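PDB 5FFN: enzyme subtilase SubTY from Bacillus sp. TY145 from Bacillus sp., which probably cleaves peptide bonds in proteins as a serine endopeptidase of the subtilisin-like subtilase family. Local coordinates for residues 43-48 with 80-85; 175-180 with 207-212. All blocks are in the same frame, centred on the assembly; numbering follows the deposited sequence. Where two conformers were deposited one is given.

Contact 1: residues 43-48 with 80-85; sequences LDLAGS and VLAHGG
D44 O takes one hydrogen bond, from H83 N, and is also met by the A82 CA-H and by a face of the H83 ring. H83 N donates to D44 O at 3.0 Å, in the carbonyl plane. The same oxygen lies beneath the centre of the H83 imidazole, 3.1 Å from its plane. H83 chi1 of 55° sets CG between the backbone N and the carbonyl carbon, and chi2 of 45° turns the ring so that one face lies over that oxygen. From there H83 NE2 reaches A46 O at 2.9 Å, with the acceptor slightly out of the ring plane. At the other ring nitrogen, in the ring plane, G85 N donates to H83 ND1 (3.3 Å), a pattern consistent with a neutral imidazole protonated at NE2. An alanine here would probably leave A46 O and G85 N without these mates and take the ring from over D44 O, though the backbone bond could persist. D44 OD2 is held by Y244 OH and V91 N. Deeper in, L45 CD2 packs on L81 CD1 at 3.9 Å, the two side chains crossing at about a right angle. The contact thus pins a type II turn, L45 to S48 with G47 at its third position, against the chain leaving helix 72-81 in the alpha/beta subtilase fold.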
loop_
_atom_site.group_PDB
_atom_site.type_symbol
_atom_site.label_atom_id
_atom_site.label_comp_id
_atom_site.label_asym_id
_atom_site.label_seq_id
_atom_site.Cartn_x
_atom_site.Cartn_y
_atom_site.Cartn_z
ATOM N N LEU A 43 -10.972 -10.537 -15.582
ATOM C CA LEU A 43 -11.152 -11.987 -15.555
ATOM C C LEU A 43 -10.584 -12.615 -14.286
ATOM O O LEU A 43 -11.135 -13.553 -13.750
ATOM C CB LEU A 43 -10.499 -12.612 -16.765
ATOM C CG LEU A 43 -11.321 -12.562 -18.054
ATOM C CD1 LEU A 43 -10.500 -13.116 -19.169
ATOM C CD2 LEU A 43 -12.594 -13.349 -17.889
ATOM N N ASP A 44 -9.503 -12.030 -13.781
ATOM C CA ASP A 44 -8.862 -12.544 -12.560
ATOM C C ASP A 44 -9.461 -12.009 -11.264
ATOM O O ASP A 44 -9.084 -12.455 -10.194
ATOM C CB ASP A 44 -7.359 -12.302 -12.646
ATOM C CG ASP A 44 -6.718 -12.966 -13.850
ATOM O OD1 ASP A 44 -7.325 -13.913 -14.439
ATOM O OD2 ASP A 44 -5.598 -12.575 -14.212
ATOM N N LEU A 45 -10.395 -11.058 -11.355
ATOM C CA LEU A 45 -11.123 -10.578 -10.201
ATOM C C LEU A 45 -12.611 -10.925 -10.187
ATOM O O LEU A 45 -13.298 -10.695 -9.197
ATOM C CB LEU A 45 -10.943 -9.033 -10.089
ATOM C CG LEU A 45 -9.510 -8.512 -10.022
ATOM C CD1 LEU A 45 -9.533 -6.988 -9.893
ATOM C CD2 LEU A 45 -8.732 -9.130 -8.840
ATOM N N ALA A 46 -13.117 -11.514 -11.272
ATOM C CA ALA A 46 -14.530 -11.679 -11.441
ATOM C C ALA A 46 -15.119 -12.460 -10.312
ATOM O O ALA A 46 -14.569 -13.476 -9.910
ATOM C CB ALA A 46 -14.830 -12.340 -12.791
ATOM N N GLY A 47 -16.228 -11.952 -9.789
ATOM C CA GLY A 47 -16.983 -12.597 -8.724
ATOM C C GLY A 47 -16.423 -12.377 -7.334
ATOM O O GLY A 47 -17.035 -12.787 -6.324
ATOM N N SER A 48 -15.307 -11.667 -7.242
ATOM C CA SER A 48 -14.711 -11.399 -5.922
ATOM C C SER A 48 -15.315 -10.204 -5.208
ATOM O O SER A 48 -15.366 -10.184 -3.980
ATOM C CB SER A 48 -13.188 -11.221 -6.025
ATOM O OG SER A 48 -12.808 -10.094 -6.813
ATOM N N VAL A 80 -3.630 -8.635 -3.834
ATOM C CA VAL A 80 -4.320 -9.211 -2.702
ATOM C C VAL A 80 -4.933 -10.576 -3.062
ATOM O O VAL A 80 -4.789 -11.585 -2.322
ATOM C CB VAL A 80 -5.441 -8.301 -2.176
ATOM C CG1 VAL A 80 -6.199 -8.951 -1.043
ATOM C CG2 VAL A 80 -4.898 -6.971 -1.668
ATOM N N LEU A 81 -5.681 -10.590 -4.161
ATOM C CA LEU A 81 -6.628 -11.677 -4.328
ATOM C C LEU A 81 -6.963 -12.118 -5.754
ATOM O O LEU A 81 -7.970 -12.804 -5.909
ATOM C CB LEU A 81 -7.891 -11.426 -3.494
ATOM C CG LEU A 81 -8.564 -10.039 -3.578
ATOM C CD1 LEU A 81 -9.082 -9.730 -4.991
ATOM C CD2 LEU A 81 -9.694 -9.939 -2.594
ATOM N N ALA A 82 -6.153 -11.772 -6.750
ATOM C CA ALA A 82 -6.439 -12.296 -8.114
ATOM C C ALA A 82 -6.418 -13.837 -8.037
ATOM O O ALA A 82 -5.597 -14.455 -7.307
ATOM C CB ALA A 82 -5.457 -11.803 -9.124
ATOM N N HIS A 83 -7.323 -14.458 -8.799
ATOM C CA HIS A 83 -7.593 -15.885 -8.630
ATOM C C HIS A 83 -7.365 -16.743 -9.904
ATOM O O HIS A 83 -7.823 -17.869 -9.950
ATOM C CB HIS A 83 -9.005 -16.076 -8.057
ATOM C CG HIS A 83 -10.084 -15.420 -8.863
ATOM N ND1 HIS A 83 -10.137 -15.514 -10.236
ATOM C CD2 HIS A 83 -11.143 -14.665 -8.493
ATOM C CE1 HIS A 83 -11.190 -14.853 -10.676
ATOM N NE2 HIS A 83 -11.808 -14.314 -9.644
ATOM N N GLY A 84 -6.639 -16.206 -10.867
ATOM C CA GLY A 84 -6.223 -16.890 -12.090
ATOM C C GLY A 84 -7.301 -16.974 -13.172
ATOM O O GLY A 84 -7.035 -17.473 -14.263
ATOM N N GLY A 85 -8.497 -16.501 -12.865
ATOM C CA GLY A 85 -9.600 -16.464 -13.820
ATOM C C GLY A 85 -10.316 -17.792 -13.947
ATOM O O GLY A 85 -9.801 -18.836 -13.541
#

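Contact 2: residues 175-180 with 207-212; sequences SNTIGF and FSSRGN
Two irregular loops meet here chiefly through their backbones, T177 and I178 against R210, in the loops that follow strands 163-167 and 201-204, near a bound sodium and a bound calcium. R210 O is the shared acceptor: I178 N donates to it at 2.9 Å from above the carbonyl plane, and T177 N adds a weak bond. In return R210 N donates to T177 OG1 at 3.0 Å, an almost straight bond (159°). Chi1 of 48° brings that hydroxyl back over its own backbone. One step along, N176 N donates to G211 O (2.9 Å), again from above the carbonyl plane. The amides of N176 and N212 lie side by side and stacked, their planes 21° apart, with N176 OD1 3.4 Å from N212 CB. S209 turns its CB in against I178 CA (3.6 Å), and a water that donates to T177 O is also bonded to S209 OG. The polar ends have further hydrogen-bond partners: G174 O for T177 OG1, R224 NE for N176 OD1, A214 N for N212 OD1 and S171 N for S209 OG. The R210 guanidinium leads away, NH1 bonding S208 O. The I178 side chain, about 5 Å from the sodium, rests on A189 of strand 188-194, and S208 packs on A191 of the same strand, while a backbone hydrogen bond between S209 and G169 joins the loop to the chain just after strand 163-167.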
loop_
_atom_site.group_PDB
_atom_site.type_symbol
_atom_site.label_atom_id
_atom_site.label_comp_id
_atom_site.label_asym_id
_atom_site.label_seq_id
_atom_site.Cartn_x
_atom_site.Cartn_y
_atom_site.Cartn_z
ATOM N N SER A 175 16.234 8.919 6.757
ATOM C CA SER A 175 15.590 8.454 7.988
ATOM C C SER A 175 14.379 9.302 8.359
ATOM O O SER A 175 14.318 10.496 8.051
ATOM C CB SER A 175 16.617 8.451 9.125
ATOM O OG SER A 175 17.717 7.609 8.772
ATOM N N ASN A 176 13.400 8.673 9.009
ATOM C CA ASN A 176 12.211 9.359 9.535
ATOM C C ASN A 176 11.354 10.042 8.491
ATOM O O ASN A 176 10.793 11.116 8.733
ATOM C CB ASN A 176 12.591 10.385 10.618
ATOM C CG ASN A 176 11.496 10.559 11.649
ATOM O OD1 ASN A 176 10.566 9.765 11.683
ATOM N ND2 ASN A 176 11.605 11.572 12.500
ATOM N N THR A 177 11.253 9.417 7.332
ATOM C CA THR A 177 10.461 9.903 6.206
ATOM C C THR A 177 9.116 9.162 6.057
ATOM O O THR A 177 8.355 9.436 5.106
ATOM C CB THR A 177 11.264 9.767 4.880
ATOM O OG1 THR A 177 11.853 8.464 4.774
ATOM C CG2 THR A 177 12.405 10.841 4.787
ATOM N N ILE A 178 8.853 8.222 6.971
ATOM C CA ILE A 178 7.577 7.467 7.005
ATOM C C ILE A 178 6.400 8.444 6.891
ATOM O O ILE A 178 6.428 9.532 7.484
ATOM C CB ILE A 178 7.508 6.575 8.291
ATOM C CG1 ILE A 178 6.303 5.619 8.263
ATOM C CG2 ILE A 178 7.490 7.431 9.535
ATOM C CD1 ILE A 178 6.279 4.624 9.466
ATOM N N GLY A 179 5.395 8.085 6.115
ATOM C CA GLY A 179 4.145 8.861 6.033
ATOM C C GLY A 179 2.956 8.169 6.704
ATOM O O GLY A 179 3.099 7.207 7.477
ATOM N N PHE A 180 1.800 8.722 6.430
ATOM C CA PHE A 180 0.550 8.423 7.127
ATOM C C PHE A 180 -0.552 8.152 6.100
ATOM O O PHE A 180 -0.607 8.825 5.072
ATOM C CB PHE A 180 0.180 9.605 8.053
ATOM C CG PHE A 180 1.190 9.806 9.133
ATOM C CD1 PHE A 180 2.347 10.555 8.876
ATOM C CD2 PHE A 180 1.051 9.163 10.366
ATOM C CE1 PHE A 180 3.341 10.672 9.866
ATOM C CE2 PHE A 180 2.030 9.294 11.354
ATOM C CZ PHE A 180 3.175 10.042 11.094
ATOM N N PHE A 207 13.825 3.733 -2.292
ATOM C CA PHE A 207 12.727 4.692 -2.284
ATOM C C PHE A 207 11.854 4.561 -1.048
ATOM O O PHE A 207 11.141 5.490 -0.728
ATOM C CB PHE A 207 11.843 4.659 -3.555
ATOM C CG PHE A 207 11.094 3.356 -3.789
ATOM C CD1 PHE A 207 9.990 3.020 -3.012
ATOM C CD2 PHE A 207 11.507 2.470 -4.785
ATOM C CE1 PHE A 207 9.334 1.841 -3.207
ATOM C CE2 PHE A 207 10.842 1.284 -5.009
ATOM C CZ PHE A 207 9.760 0.949 -4.231
ATOM N N SER A 208 11.869 3.393 -0.409
ATOM C CA SER A 208 10.935 3.109 0.715
ATOM C C SER A 208 11.162 4.064 1.886
ATOM O O SER A 208 12.277 4.326 2.294
ATOM C CB SER A 208 11.045 1.633 1.121
ATOM O OG SER A 208 10.068 1.225 2.062
ATOM N N SER A 209 10.076 4.613 2.439
ATOM C CA SER A 209 10.223 5.557 3.537
ATOM C C SER A 209 10.734 4.845 4.784
ATOM O O SER A 209 10.306 3.730 5.102
ATOM C CB SER A 209 8.924 6.279 3.852
ATOM O OG SER A 209 8.491 7.134 2.809
ATOM N N ARG A 210 11.626 5.520 5.495
ATOM C CA ARG A 210 12.205 4.981 6.744
ATOM C C ARG A 210 11.476 5.524 7.964
ATOM O O ARG A 210 11.050 6.644 7.964
ATOM C CB ARG A 210 13.689 5.325 6.862
ATOM C CG ARG A 210 14.653 4.305 6.268
ATOM C CD ARG A 210 14.446 4.051 4.771
ATOM N NE ARG A 210 15.440 3.073 4.282
ATOM C CZ ARG A 210 15.466 2.518 3.082
ATOM N NH1 ARG A 210 14.531 2.810 2.177
ATOM N NH2 ARG A 210 16.453 1.648 2.769
ATOM N N GLY A 211 11.364 4.694 8.995
ATOM C CA GLY A 211 10.846 5.098 10.287
ATOM C C GLY A 211 11.831 5.946 11.071
ATOM O O GLY A 211 12.894 6.330 10.588
ATOM N N ASN A 212 11.449 6.218 12.303
ATOM C CA ASN A 212 12.219 7.049 13.202
ATOM C C ASN A 212 13.330 6.181 13.844
ATOM O O ASN A 212 13.049 5.302 14.658
ATOM C CB ASN A 212 11.261 7.612 14.260
ATOM C CG ASN A 212 11.961 8.513 15.279
ATOM O OD1 ASN A 212 13.151 8.778 15.159
ATOM N ND2 ASN A 212 11.197 9.036 16.235
HETATM O O HOH W 1 6.485 8.941 3.153
#

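The two contacts lie on opposite sides of the chain's centre, their own centres 32 Å apart and their nearest atoms about 16 Å apart, so they do not touch. They come in series: contact 1 closes before contact 2 opens. The mixed central sheet is what they have in common. Contact 1 ties the loop between strands 29-35 and 49-54 to the end of helix 72-81, which starts at the histidine of a probable Ser-His-Asp triad. Contact 2 joins the loop between strands 163-167 and 188-194 to the loop between strands 201-204 and 228-231, near bound metal ions and another protein chain. Each joins loop connections of the same subtilase fold, at places on opposite sides of its centre.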